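Local coordinates for cytokinin riboside 5'-monophosphate phosphoribohydrolase (Corynebacterium glutamicum, PDB 5WQ3), which belongs to the SLOG clan of proteins and folds as a Rossmann-like alpha/beta domain round a parallel sheet, here in a six-chain assembly, at residues R52-S55 against E56-G60; E94-A98 against A99-V103; P115-G118 against A119-N123; G171-G174 against T175-E178; E202-A205 against G206-D209. One frame throughout, in Å; residues are numbered along the deposited sequence. Where two conformers were deposited one is given.

Contact 1: residues R52-S55 against E56-G60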
loop_
_atom_site.group_PDB
_atom_site.type_symbol
_atom_site.label_atom_id
_atom_site.label_comp_id
_atom_site.label_asym_id
_atom_site.label_seq_id
_atom_site.Cartn_x
_atom_site.Cartn_y
_atom_site.Cartn_z
ATOM N N ARG C 52 52.864 22.958 -10.221
ATOM C CA ARG C 52 52.388 22.828 -8.852
ATOM C C ARG C 52 53.548 22.586 -7.907
ATOM O O ARG C 52 53.634 23.201 -6.834
ATOM C CB ARG C 52 51.438 21.680 -8.696
ATOM C CG ARG C 52 50.076 21.931 -9.199
ATOM C CD ARG C 52 49.134 20.900 -8.622
ATOM N NE ARG C 52 48.895 21.044 -7.192
ATOM C CZ ARG C 52 47.928 20.360 -6.542
ATOM N NH1 ARG C 52 47.705 20.538 -5.247
ATOM N NH2 ARG C 52 47.137 19.513 -7.210
ATOM N N ILE C 53 54.421 21.680 -8.297
ATOM C CA ILE C 53 55.685 21.451 -7.530
ATOM C C ILE C 53 56.474 22.742 -7.306
ATOM O O ILE C 53 56.783 23.105 -6.187
ATOM C CB ILE C 53 56.523 20.342 -8.182
ATOM C CG1 ILE C 53 55.825 18.977 -8.023
ATOM C CG2 ILE C 53 57.890 20.160 -7.515
ATOM C CD1 ILE C 53 56.400 17.954 -8.973
ATOM N N GLN C 54 56.694 23.511 -8.369
ATOM C CA GLN C 54 57.419 24.742 -8.283
ATOM C C GLN C 54 56.731 25.668 -7.332
ATOM O O GLN C 54 57.334 26.361 -6.546
ATOM C CB GLN C 54 57.538 25.429 -9.689
ATOM C CG GLN C 54 58.377 26.684 -9.573
ATOM C CD GLN C 54 58.649 27.455 -10.880
ATOM O OE1 GLN C 54 58.031 28.469 -11.147
ATOM N NE2 GLN C 54 59.619 26.996 -11.649
ATOM N N SER C 55 55.444 25.663 -7.372
ATOM C CA SER C 55 54.606 26.550 -6.553
ATOM C C SER C 55 54.786 26.282 -5.075
ATOM O O SER C 55 54.822 27.204 -4.267
ATOM C CB SER C 55 53.118 26.349 -6.961
ATOM O OG SER C 55 52.259 27.298 -6.375
ATOM N N GLU C 56 54.884 25.018 -4.727
ATOM C CA GLU C 56 55.029 24.664 -3.355
ATOM C C GLU C 56 56.410 25.013 -2.795
ATOM O O GLU C 56 56.475 25.488 -1.646
ATOM C CB GLU C 56 54.780 23.174 -3.186
ATOM C CG GLU C 56 53.317 22.887 -3.254
ATOM C CD GLU C 56 52.895 21.677 -2.402
ATOM O OE1 GLU C 56 53.731 20.801 -1.995
ATOM O OE2 GLU C 56 51.679 21.605 -2.224
ATOM N N PHE C 57 57.489 24.835 -3.612
ATOM C CA PHE C 57 58.798 25.261 -3.201
ATOM C C PHE C 57 58.821 26.741 -3.043
ATOM O O PHE C 57 59.334 27.251 -2.073
ATOM C CB PHE C 57 59.930 24.760 -4.121
ATOM C CG PHE C 57 60.252 23.299 -3.935
ATOM C CD1 PHE C 57 61.051 22.886 -2.848
ATOM C CD2 PHE C 57 59.761 22.340 -4.783
ATOM C CE1 PHE C 57 61.365 21.558 -2.671
ATOM C CE2 PHE C 57 60.060 20.973 -4.578
ATOM C CZ PHE C 57 60.846 20.587 -3.506
ATOM N N VAL C 58 58.313 27.466 -4.031
ATOM C CA VAL C 58 58.306 28.911 -3.921
ATOM C C VAL C 58 57.601 29.424 -2.678
ATOM O O VAL C 58 58.174 30.170 -1.915
ATOM C CB VAL C 58 57.732 29.560 -5.214
ATOM C CG1 VAL C 58 57.541 31.044 -5.008
ATOM C CG2 VAL C 58 58.598 29.260 -6.381
ATOM N N ALA C 59 56.377 28.980 -2.410
ATOM C CA ALA C 59 55.589 29.383 -1.243
ATOM C C ALA C 59 56.233 29.000 0.086
ATOM O O ALA C 59 56.152 29.764 1.089
ATOM C CB ALA C 59 54.186 28.743 -1.301
ATOM N N GLY C 60 56.880 27.847 0.086
ATOM C CA GLY C 60 57.548 27.386 1.300
ATOM C C GLY C 60 58.812 28.230 1.555
ATOM O O GLY C 60 59.006 28.741 2.680
#
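Ile-53 and Phe-57 meet one turn apart on helix 46-64. This is a local i to i+4 contact at the surface of the chain. Residues 52-60 are helical throughout, and the backbone sets the spacing. Phe-57 N donates to Ile-53 O at 3.2 Å. Val-58 N bonds to Gln-54 O at 2.9 Å, and Ala-59 N to Ser-55 O at 3.0 Å. Glu-56 N has its main bond to Arg-52 O and a second, weak one to Ile-53 O.

The side chains of Ile-53 and Phe-57 lie side by side and point the same way. The CG2 methyl of Ile-53 does the touching. It meets the phenyl edge in the plane of the ring, 3.7 Å from Phe-57 CE2. With chi1 at -69°, CG1 of Ile-53 lies beside the backbone N, and the longer branch is carried away from the ring. Gln-54 and Val-58 repeat the pattern more loosely, with Gln-54 CG 4.1 Å from Val-58 CG2. The Val-58 CG2 methyl also packs 3.2 Å from Gln-54 O.

Arg-52 and Glu-56 carry opposite charges but do not pair. Arg-52 NH1 stays 5.1 Å from Glu-56 OE2. The carboxylate is instead gripped by two backbone N-H groups: Arg-150 N holds OE2 and Tyr-151 N holds OE1. Helix 152-162 follows directly in the chain. Ile-53 packs on its Phe-153, and Phe-57 packs on Ala-154 and Thr-157, which lays one side of helix 46-64 against helix 152-162.

Contact 2: residues E94-A98 against A99-V103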
loop_
_atom_site.group_PDB
_atom_site.type_symbol
_atom_site.label_atom_id
_atom_site.label_comp_id
_atom_site.label_asym_id
_atom_site.label_seq_id
_atom_site.Cartn_x
_atom_site.Cartn_y
_atom_site.Cartn_z
ATOM N N GLU C 94 57.654 23.539 25.346
ATOM C CA GLU C 94 57.863 24.622 26.325
ATOM C C GLU C 94 59.367 24.917 26.545
ATOM O O GLU C 94 59.788 26.073 26.509
ATOM C CB GLU C 94 57.192 24.267 27.648
ATOM C CG GLU C 94 57.119 25.430 28.636
ATOM C CD GLU C 94 58.317 25.506 29.580
ATOM O OE1 GLU C 94 59.052 26.541 29.551
ATOM O OE2 GLU C 94 58.508 24.524 30.355
ATOM N N LYS C 95 60.176 23.882 26.758
ATOM C CA LYS C 95 61.613 24.041 27.041
ATOM C C LYS C 95 62.392 24.494 25.826
ATOM O O LYS C 95 63.369 25.205 25.947
ATOM C CB LYS C 95 62.172 22.690 27.489
ATOM C CG LYS C 95 61.630 22.245 28.865
ATOM C CD LYS C 95 62.025 20.829 29.197
ATOM C CE LYS C 95 61.421 20.298 30.510
ATOM N NZ LYS C 95 61.825 21.145 31.642
ATOM N N LEU C 96 61.992 24.032 24.639
ATOM C CA LEU C 96 62.632 24.527 23.427
ATOM C C LEU C 96 62.421 26.032 23.283
ATOM O O LEU C 96 63.306 26.736 22.880
ATOM C CB LEU C 96 62.130 23.786 22.159
ATOM C CG LEU C 96 62.663 22.373 22.068
ATOM C CD1 LEU C 96 61.920 21.568 21.010
ATOM C CD2 LEU C 96 64.157 22.449 21.772
ATOM N N VAL C 97 61.240 26.516 23.634
ATOM C CA VAL C 97 60.939 27.948 23.450
ATOM C C VAL C 97 61.685 28.774 24.498
ATOM O O VAL C 97 62.103 29.846 24.203
ATOM C CB VAL C 97 59.459 28.226 23.601
ATOM C CG1 VAL C 97 59.183 29.728 23.897
ATOM C CG2 VAL C 97 58.763 27.792 22.337
ATOM N N ALA C 98 61.894 28.207 25.686
ATOM C CA ALA C 98 62.705 28.840 26.759
ATOM C C ALA C 98 64.162 28.875 26.335
ATOM O O ALA C 98 64.924 29.679 26.839
ATOM C CB ALA C 98 62.530 28.069 28.064
ATOM N N ALA C 99 64.587 27.994 25.430
ATOM C CA ALA C 99 65.914 28.095 24.878
ATOM C C ALA C 99 65.961 28.928 23.624
ATOM O O ALA C 99 66.955 28.877 22.951
ATOM C CB ALA C 99 66.559 26.738 24.619
ATOM N N ASP C 100 64.930 29.720 23.377
ATOM C CA ASP C 100 64.808 30.596 22.227
ATOM C C ASP C 100 64.746 29.890 20.863
ATOM O O ASP C 100 65.163 30.466 19.861
ATOM C CB ASP C 100 65.893 31.669 22.247
ATOM C CG ASP C 100 65.951 32.390 23.609
ATOM O OD1 ASP C 100 64.856 32.735 24.130
ATOM O OD2 ASP C 100 67.071 32.509 24.178
ATOM N N TYR C 101 64.191 28.689 20.820
ATOM C CA TYR C 101 63.951 27.992 19.501
ATOM C C TYR C 101 62.498 28.093 19.076
ATOM O O TYR C 101 61.609 28.004 19.870
ATOM C CB TYR C 101 64.374 26.507 19.561
ATOM C CG TYR C 101 65.874 26.341 19.615
ATOM C CD1 TYR C 101 66.623 26.356 18.459
ATOM C CD2 TYR C 101 66.531 26.143 20.828
ATOM C CE1 TYR C 101 67.980 26.177 18.478
ATOM C CE2 TYR C 101 67.872 25.995 20.886
ATOM C CZ TYR C 101 68.608 26.035 19.725
ATOM O OH TYR C 101 69.948 25.850 19.778
ATOM N N ALA C 102 62.264 28.326 17.814
ATOM C CA ALA C 102 60.966 27.963 17.196
ATOM C C ALA C 102 60.820 26.451 17.161
ATOM O O ALA C 102 61.808 25.751 17.096
ATOM C CB ALA C 102 60.868 28.525 15.770
ATOM N N VAL C 103 59.583 25.955 17.246
ATOM C CA VAL C 103 59.298 24.551 17.253
ATOM C C VAL C 103 58.453 24.287 16.023
ATOM O O VAL C 103 57.383 24.912 15.870
ATOM C CB VAL C 103 58.533 24.185 18.508
ATOM C CG1 VAL C 103 57.965 22.780 18.441
ATOM C CG2 VAL C 103 59.447 24.383 19.722
HETATM O O HOH W 1 67.839 31.222 26.571
#
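Leu-96 and Tyr-101 are joined by the i to i+5 backbone bond (6→1) of a Schellman motif that ends helix 84-98. Tyr-101 N donates to Leu-96 O at 3.0 Å, and Asp-100 N to Val-97 O at 2.9 Å. Asp-100, with positive phi, is the C-prime residue. The turn leads into strand 102-105 and so completes the beta-alpha-beta unit of strand 70-74, helix 84-98 and strand 102-105.

The Leu-96 side chain fills the angle between helix and strand. Its CB meets Val-103 CG2 at 3.7 Å. With chi1 at -73°, CG lies beside the backbone N, and CD1 comes to the same Val-103 CG2 at 4.0 Å. The two side chains cross at about a right angle. Beyond them, Leu-96 packs on Val-71 and Val-73 of strand 70-74.

On the outer side of the turn, a water donates to Asp-100 OD2 at 2.8 Å and more weakly to Ala-98 O. Two polar tips have partners on helix 235-246: Lys-95 NZ forms a salt bridge with Asp-236 OD1, and Tyr-101 OH bonds to His-246 ND1. Leu-96 O also lies at the edge of the Tyr-101 ring, in its plane, and 3.5 Å from Tyr-101 CB.

Contact 3: residues P115-G118 against A119-N123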
loop_
_atom_site.group_PDB
_atom_site.type_symbol
_atom_site.label_atom_id
_atom_site.label_comp_id
_atom_site.label_asym_id
_atom_site.label_seq_id
_atom_site.Cartn_x
_atom_site.Cartn_y
_atom_site.Cartn_z
ATOM N N PRO C 115 54.060 19.199 20.908
ATOM C CA PRO C 115 55.095 20.209 21.091
ATOM C C PRO C 115 54.601 21.512 20.548
ATOM O O PRO C 115 55.118 22.539 20.969
ATOM C CB PRO C 115 56.320 19.654 20.278
ATOM C CG PRO C 115 55.824 18.441 19.587
ATOM C CD PRO C 115 54.534 18.000 20.189
ATOM N N ASN C 116 53.594 21.508 19.666
ATOM C CA ASN C 116 53.074 22.814 19.136
ATOM C C ASN C 116 52.330 23.511 20.320
ATOM O O ASN C 116 52.455 24.704 20.574
ATOM C CB ASN C 116 52.091 22.650 17.972
ATOM C CG ASN C 116 52.739 22.348 16.643
ATOM O OD1 ASN C 116 52.366 21.377 15.984
ATOM N ND2 ASN C 116 53.656 23.188 16.204
ATOM N N LYS C 117 51.553 22.733 21.036
ATOM C CA LYS C 117 50.870 23.206 22.227
ATOM C C LYS C 117 51.871 23.806 23.215
ATOM O O LYS C 117 51.733 24.953 23.594
ATOM C CB LYS C 117 50.116 22.054 22.888
ATOM C CG LYS C 117 49.399 22.482 24.145
ATOM C CD LYS C 117 48.527 21.375 24.709
ATOM C CE LYS C 117 47.565 21.940 25.756
ATOM N NZ LYS C 117 46.723 20.820 26.243
ATOM N N GLY C 118 52.848 23.004 23.647
ATOM C CA GLY C 118 53.935 23.510 24.494
ATOM C C GLY C 118 54.488 24.845 24.077
ATOM O O GLY C 118 54.525 25.785 24.876
ATOM N N ALA C 119 54.933 24.934 22.824
ATOM C CA ALA C 119 55.535 26.146 22.302
ATOM C C ALA C 119 54.597 27.341 22.231
ATOM O O ALA C 119 54.989 28.475 22.538
ATOM C CB ALA C 119 56.060 25.894 20.931
ATOM N N SER C 120 53.387 27.099 21.751
ATOM C CA SER C 120 52.425 28.180 21.553
ATOM C C SER C 120 52.045 28.761 22.919
ATOM O O SER C 120 52.052 29.962 23.128
ATOM C CB SER C 120 51.173 27.677 20.837
ATOM O OG SER C 120 50.494 28.797 20.266
ATOM N N GLU C 121 51.745 27.877 23.843
ATOM C CA GLU C 121 51.297 28.305 25.149
ATOM C C GLU C 121 52.418 28.930 25.973
ATOM O O GLU C 121 52.111 29.589 26.941
ATOM C CB GLU C 121 50.586 27.170 25.888
ATOM C CG GLU C 121 49.221 26.855 25.253
ATOM C CD GLU C 121 48.398 25.838 26.037
ATOM O OE1 GLU C 121 48.984 25.147 26.916
ATOM O OE2 GLU C 121 47.167 25.701 25.738
ATOM N N ALA C 122 53.694 28.762 25.582
ATOM C CA ALA C 122 54.801 29.556 26.170
ATOM C C ALA C 122 55.104 30.775 25.388
ATOM O O ALA C 122 56.176 31.327 25.518
ATOM C CB ALA C 122 56.065 28.742 26.276
ATOM N N ASN C 123 54.197 31.242 24.548
ATOM C CA ASN C 123 54.500 32.449 23.755
ATOM C C ASN C 123 55.679 32.349 22.863
ATOM O O ASN C 123 56.304 33.379 22.599
ATOM C CB ASN C 123 54.784 33.664 24.655
ATOM C CG ASN C 123 53.702 33.898 25.660
ATOM O OD1 ASN C 123 53.902 33.790 26.904
ATOM N ND2 ASN C 123 52.529 34.183 25.141
#
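Lys-117 and Glu-121 stand one turn apart near the C-terminal end of helix 113-121. This helix links strands 102-105 and 126-131 in a beta-alpha-beta unit. Lys-117 runs out fully extended, its CG anti to the backbone N (chi1 179°). Glu-121 is also extended beyond CG, but its CG turns back beside its own N (chi1 -70°). The two chains cross obliquely, and the carboxylate lies against the lysine methylenes. Lys-117 CE is 3.7 Å from Glu-121 OE1. The ammonium continues past, leaving Lys-117 NZ 4.9 Å from Glu-121 OE2. The charges probably attract, but this is not a salt bridge.

The backbone beneath is regular at first. Ala-119 N bonds to Pro-115 O at 3.0 Å, Ser-120 N to Asn-116 O at 2.8 Å, and Glu-121 N to Lys-117 O at 2.9 Å. The next bond, Ala-122 N to Gly-118 O, is weak at 3.2 Å.

The buried amide of Asn-116 is held on both atoms. OD1 bonds to Thr-105 OG1 and Asn-140 ND2, and ND2 to Ser-126 OG and Val-127 O. This fixes its rotation and ties the helix to both flanking strands. Ser-120 OG bonds to Asp-144 OD2.

At the end, Asn-123 N bonds to Ser-120 O at 2.9 Å. Gly-124 N, next along, bonds to Ala-119 O. These two bonds, with Asn-123 at positive phi as the C-prime residue, make a Schellman motif.

Contact 4: residues G171-G174 against T175-E178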
loop_
_atom_site.group_PDB
_atom_site.type_symbol
_atom_site.label_atom_id
_atom_site.label_comp_id
_atom_site.label_asym_id
_atom_site.label_seq_id
_atom_site.Cartn_x
_atom_site.Cartn_y
_atom_site.Cartn_z
ATOM N N GLY C 171 57.434 7.200 17.582
ATOM C CA GLY C 171 56.545 7.189 16.461
ATOM C C GLY C 171 56.710 6.028 15.527
ATOM O O GLY C 171 57.572 5.194 15.722
ATOM N N GLY C 172 55.909 6.048 14.448
ATOM C CA GLY C 172 55.882 4.990 13.481
ATOM C C GLY C 172 56.698 5.326 12.258
ATOM O O GLY C 172 57.793 5.860 12.358
ATOM N N PHE C 173 56.167 4.981 11.089
ATOM C CA PHE C 173 56.974 4.898 9.911
ATOM C C PHE C 173 57.292 6.317 9.373
ATOM O O PHE C 173 58.360 6.525 8.791
ATOM C CB PHE C 173 56.255 4.089 8.833
ATOM C CG PHE C 173 56.168 2.629 9.085
ATOM C CD1 PHE C 173 57.139 1.923 9.804
ATOM C CD2 PHE C 173 55.172 1.936 8.519
ATOM C CE1 PHE C 173 57.036 0.546 9.958
ATOM C CE2 PHE C 173 55.082 0.592 8.632
ATOM C CZ PHE C 173 56.003 -0.113 9.369
ATOM N N GLY C 174 56.417 7.261 9.638
ATOM C CA GLY C 174 56.598 8.668 9.179
ATOM C C GLY C 174 57.738 9.287 9.970
ATOM O O GLY C 174 58.659 9.945 9.421
ATOM N N THR C 175 57.775 8.956 11.241
ATOM C CA THR C 175 58.856 9.373 12.091
ATOM C C THR C 175 60.198 8.729 11.707
ATOM O O THR C 175 61.188 9.394 11.625
ATOM C CB THR C 175 58.517 9.134 13.576
ATOM O OG1 THR C 175 57.363 9.874 13.943
ATOM C CG2 THR C 175 59.617 9.561 14.427
ATOM N N LEU C 176 60.193 7.423 11.487
ATOM C CA LEU C 176 61.397 6.710 11.152
ATOM C C LEU C 176 61.909 7.198 9.803
ATOM O O LEU C 176 63.105 7.294 9.567
ATOM C CB LEU C 176 61.159 5.218 11.091
ATOM C CG LEU C 176 60.855 4.701 12.512
ATOM C CD1 LEU C 176 60.277 3.299 12.422
ATOM C CD2 LEU C 176 62.096 4.734 13.351
ATOM N N ASP C 177 60.999 7.493 8.906
ATOM C CA ASP C 177 61.390 8.066 7.586
ATOM C C ASP C 177 62.266 9.338 7.740
ATOM O O ASP C 177 63.354 9.466 7.135
ATOM C CB ASP C 177 60.089 8.337 6.776
ATOM C CG ASP C 177 60.373 8.941 5.336
ATOM O OD1 ASP C 177 61.505 8.865 4.812
ATOM O OD2 ASP C 177 59.424 9.512 4.791
ATOM N N GLU C 178 61.800 10.309 8.529
ATOM C CA GLU C 178 62.581 11.596 8.781
ATOM C C GLU C 178 63.830 11.325 9.524
ATOM O O GLU C 178 64.865 11.893 9.241
ATOM C CB GLU C 178 61.760 12.556 9.630
ATOM C CG GLU C 178 60.621 13.127 8.864
ATOM C CD GLU C 178 61.086 14.203 7.891
ATOM O OE1 GLU C 178 62.295 14.551 7.813
ATOM O OE2 GLU C 178 60.210 14.734 7.232
HETATM O O HOH W 2 57.782 11.043 7.024
#
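Leu-176 turns CG back beside its own backbone N (chi1 -68°), which brings CG to 3.3 Å from Gly-172 O. Asp-177 has its CG anti to N (chi1 -180°), and its carboxylate extends toward a water near Gly-174. Thr-175 OG1 faces Gly-171 CA at 3.8 Å.

This is the start of helix 173-188, with Gly-172 at the N-cap position. The run Gly-Gly-Phe-Gly-Thr-Leu-Asp-Glu is the GGxGTxxE part of the PGGxGTxxE motif of LOG-like proteins. Leu-176 N donates to Gly-172 O at 3.0 Å, and Asp-177 N to Phe-173 O at 2.8 Å. Glu-178 N reaches Gly-174 O at 3.3 Å.

Gly-174 O has a second partner. The water donates to it at 2.8 Å and to Asp-177 OD2 at 3.2 Å, bridging backbone and side chain. OD2 also forms a salt bridge with Lys-156. Phe-173 makes a lighter contact: Leu-176 CD1 lies near its ring plane, at the edge, 4.3 Å from Phe-173 CD1.

Helix 173-188 is the crossover helix of the beta-alpha-beta unit between strands 166-168 and 196-199. Thr-175 packs on Cys-168 and on Phe-74 of strand 70-74. Glu-178 lies against Phe-74 and Phe-166 of the sheet and Phe-159 of helix 152-162, while Leu-176 faces Trp-204 and Leu-207 of helix 201-216.

Contact 5: residues E202-A205 against G206-D209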
loop_
_atom_site.group_PDB
_atom_site.type_symbol
_atom_site.label_atom_id
_atom_site.label_comp_id
_atom_site.label_asym_id
_atom_site.label_seq_id
_atom_site.Cartn_x
_atom_site.Cartn_y
_atom_site.Cartn_z
ATOM N N GLU C 202 63.415 3.435 26.432
ATOM C CA GLU C 202 62.874 2.105 26.329
ATOM C C GLU C 202 62.272 1.896 24.957
ATOM O O GLU C 202 62.433 0.870 24.381
ATOM C CB GLU C 202 61.829 1.873 27.396
ATOM C CG GLU C 202 62.374 1.206 28.629
ATOM C CD GLU C 202 61.382 1.163 29.769
ATOM O OE1 GLU C 202 60.244 0.726 29.566
ATOM O OE2 GLU C 202 61.747 1.565 30.876
ATOM N N PHE C 203 61.596 2.900 24.450
ATOM C CA PHE C 203 61.007 2.800 23.133
ATOM C C PHE C 203 62.053 2.561 22.061
ATOM O O PHE C 203 61.944 1.685 21.288
ATOM C CB PHE C 203 60.139 4.000 22.816
ATOM C CG PHE C 203 59.576 3.975 21.436
ATOM C CD1 PHE C 203 58.393 3.366 21.183
ATOM C CD2 PHE C 203 60.250 4.555 20.398
ATOM C CE1 PHE C 203 57.891 3.333 19.924
ATOM C CE2 PHE C 203 59.734 4.526 19.135
ATOM C CZ PHE C 203 58.571 3.902 18.903
ATOM N N TRP C 204 63.111 3.330 22.087
ATOM C CA TRP C 204 64.100 3.338 21.026
ATOM C C TRP C 204 65.178 2.299 21.153
ATOM O O TRP C 204 65.930 2.060 20.197
ATOM C CB TRP C 204 64.708 4.730 20.947
ATOM C CG TRP C 204 63.746 5.804 20.469
ATOM C CD1 TRP C 204 63.216 6.811 21.202
ATOM C CD2 TRP C 204 63.328 6.031 19.100
ATOM N NE1 TRP C 204 62.432 7.668 20.361
ATOM C CE2 TRP C 204 62.500 7.187 19.082
ATOM C CE3 TRP C 204 63.570 5.355 17.888
ATOM C CZ2 TRP C 204 61.866 7.648 17.904
ATOM C CZ3 TRP C 204 62.950 5.835 16.713
ATOM C CH2 TRP C 204 62.117 6.960 16.735
ATOM N N ALA C 205 65.285 1.643 22.319
ATOM C CA ALA C 205 66.507 0.846 22.588
ATOM C C ALA C 205 66.752 -0.216 21.513
ATOM O O ALA C 205 67.856 -0.403 21.036
ATOM C CB ALA C 205 66.502 0.179 24.028
ATOM N N GLY C 206 65.719 -0.929 21.130
ATOM C CA GLY C 206 65.911 -2.025 20.199
ATOM C C GLY C 206 66.311 -1.575 18.812
ATOM O O GLY C 206 67.067 -2.264 18.112
ATOM N N LEU C 207 65.863 -0.384 18.406
ATOM C CA LEU C 207 66.361 0.107 17.128
ATOM C C LEU C 207 67.840 0.460 17.228
ATOM O O LEU C 207 68.654 0.138 16.388
ATOM C CB LEU C 207 65.508 1.360 16.738
ATOM C CG LEU C 207 65.952 1.942 15.382
ATOM C CD1 LEU C 207 65.766 0.964 14.241
ATOM C CD2 LEU C 207 65.291 3.308 15.094
ATOM N N VAL C 208 68.186 1.213 18.260
ATOM C CA VAL C 208 69.586 1.650 18.416
ATOM C C VAL C 208 70.530 0.429 18.604
ATOM O O VAL C 208 71.617 0.413 18.062
ATOM C CB VAL C 208 69.698 2.712 19.552
ATOM C CG1 VAL C 208 71.150 3.141 19.715
ATOM C CG2 VAL C 208 68.841 3.911 19.211
ATOM N N ASP C 209 70.094 -0.591 19.348
ATOM C CA ASP C 209 70.924 -1.831 19.503
ATOM C C ASP C 209 71.167 -2.532 18.146
ATOM O O ASP C 209 72.280 -2.977 17.820
ATOM C CB ASP C 209 70.276 -2.806 20.487
ATOM C CG ASP C 209 70.023 -2.191 21.875
ATOM O OD1 ASP C 209 70.713 -1.235 22.272
ATOM O OD2 ASP C 209 69.122 -2.662 22.596
HETATM O O HOH W 3 62.989 -0.903 22.185
#
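Trp-204 and Leu-207 form the tight side of a local i to i+3 contact on helix 201-216, the helix that follows strand 196-199 in the Rossmann-like fold. They lie side by side and point the same way. Leu-207 CD2 meets the indole at its edge, in the ring plane, 3.8 Å from Trp-204 CZ3. With its CG anti to the backbone N (chi1 -179°), Leu-207 extends alongside the six-membered ring. Phe-203 covers part of one indole face, offset toward the rim. Trp-204 NE1 has a weak bond to Ile-199 O. The tryptophan also packs on Leu-198 and Leu-179, so this side faces the interior.

Two backbone bonds hold the turn: Val-208 N donates to Trp-204 O at 3.1 Å, and Asp-209 N to Ala-205 O at 2.8 Å. Leu-207 N makes a weak bond to Trp-204 O.

The other side is looser and wetter. The helix is kinked here, where the N atoms of Gly-206 and Leu-207 have no bond to the carbonyl four residues back. Gly-206 is exposed, and a water is inserted between Gly-206 N and Glu-202 O. It accepts from Gly-206 N at 2.9 Å and donates to Glu-202 O, also at 2.9 Å.

How the contacts relate
The five contacts follow one another along the chain without overlap. Each includes helical residues; contact 2 also enters strand 102-105. Contacts 2 and 3 have centres 9 Å apart and touch: Val-97 CG2 meets Ala-119 CB at 3.6 Å. They pack helix 84-98 directly on helix 113-121; strand 102-105 is shared by the two beta-alpha-beta units. Contacts 4 and 5 are 14 Å apart between centres. Leu-176 CD2 meets Trp-204 CZ3 at 3.6 Å and so packs helix 173-188 on helix 201-216. These are two separate places where helices of the parallel-sheet fold pack together. Contact 1, on helix 46-64 against helix 152-162, touches neither; its centre is about 37 Å from that of contact 5.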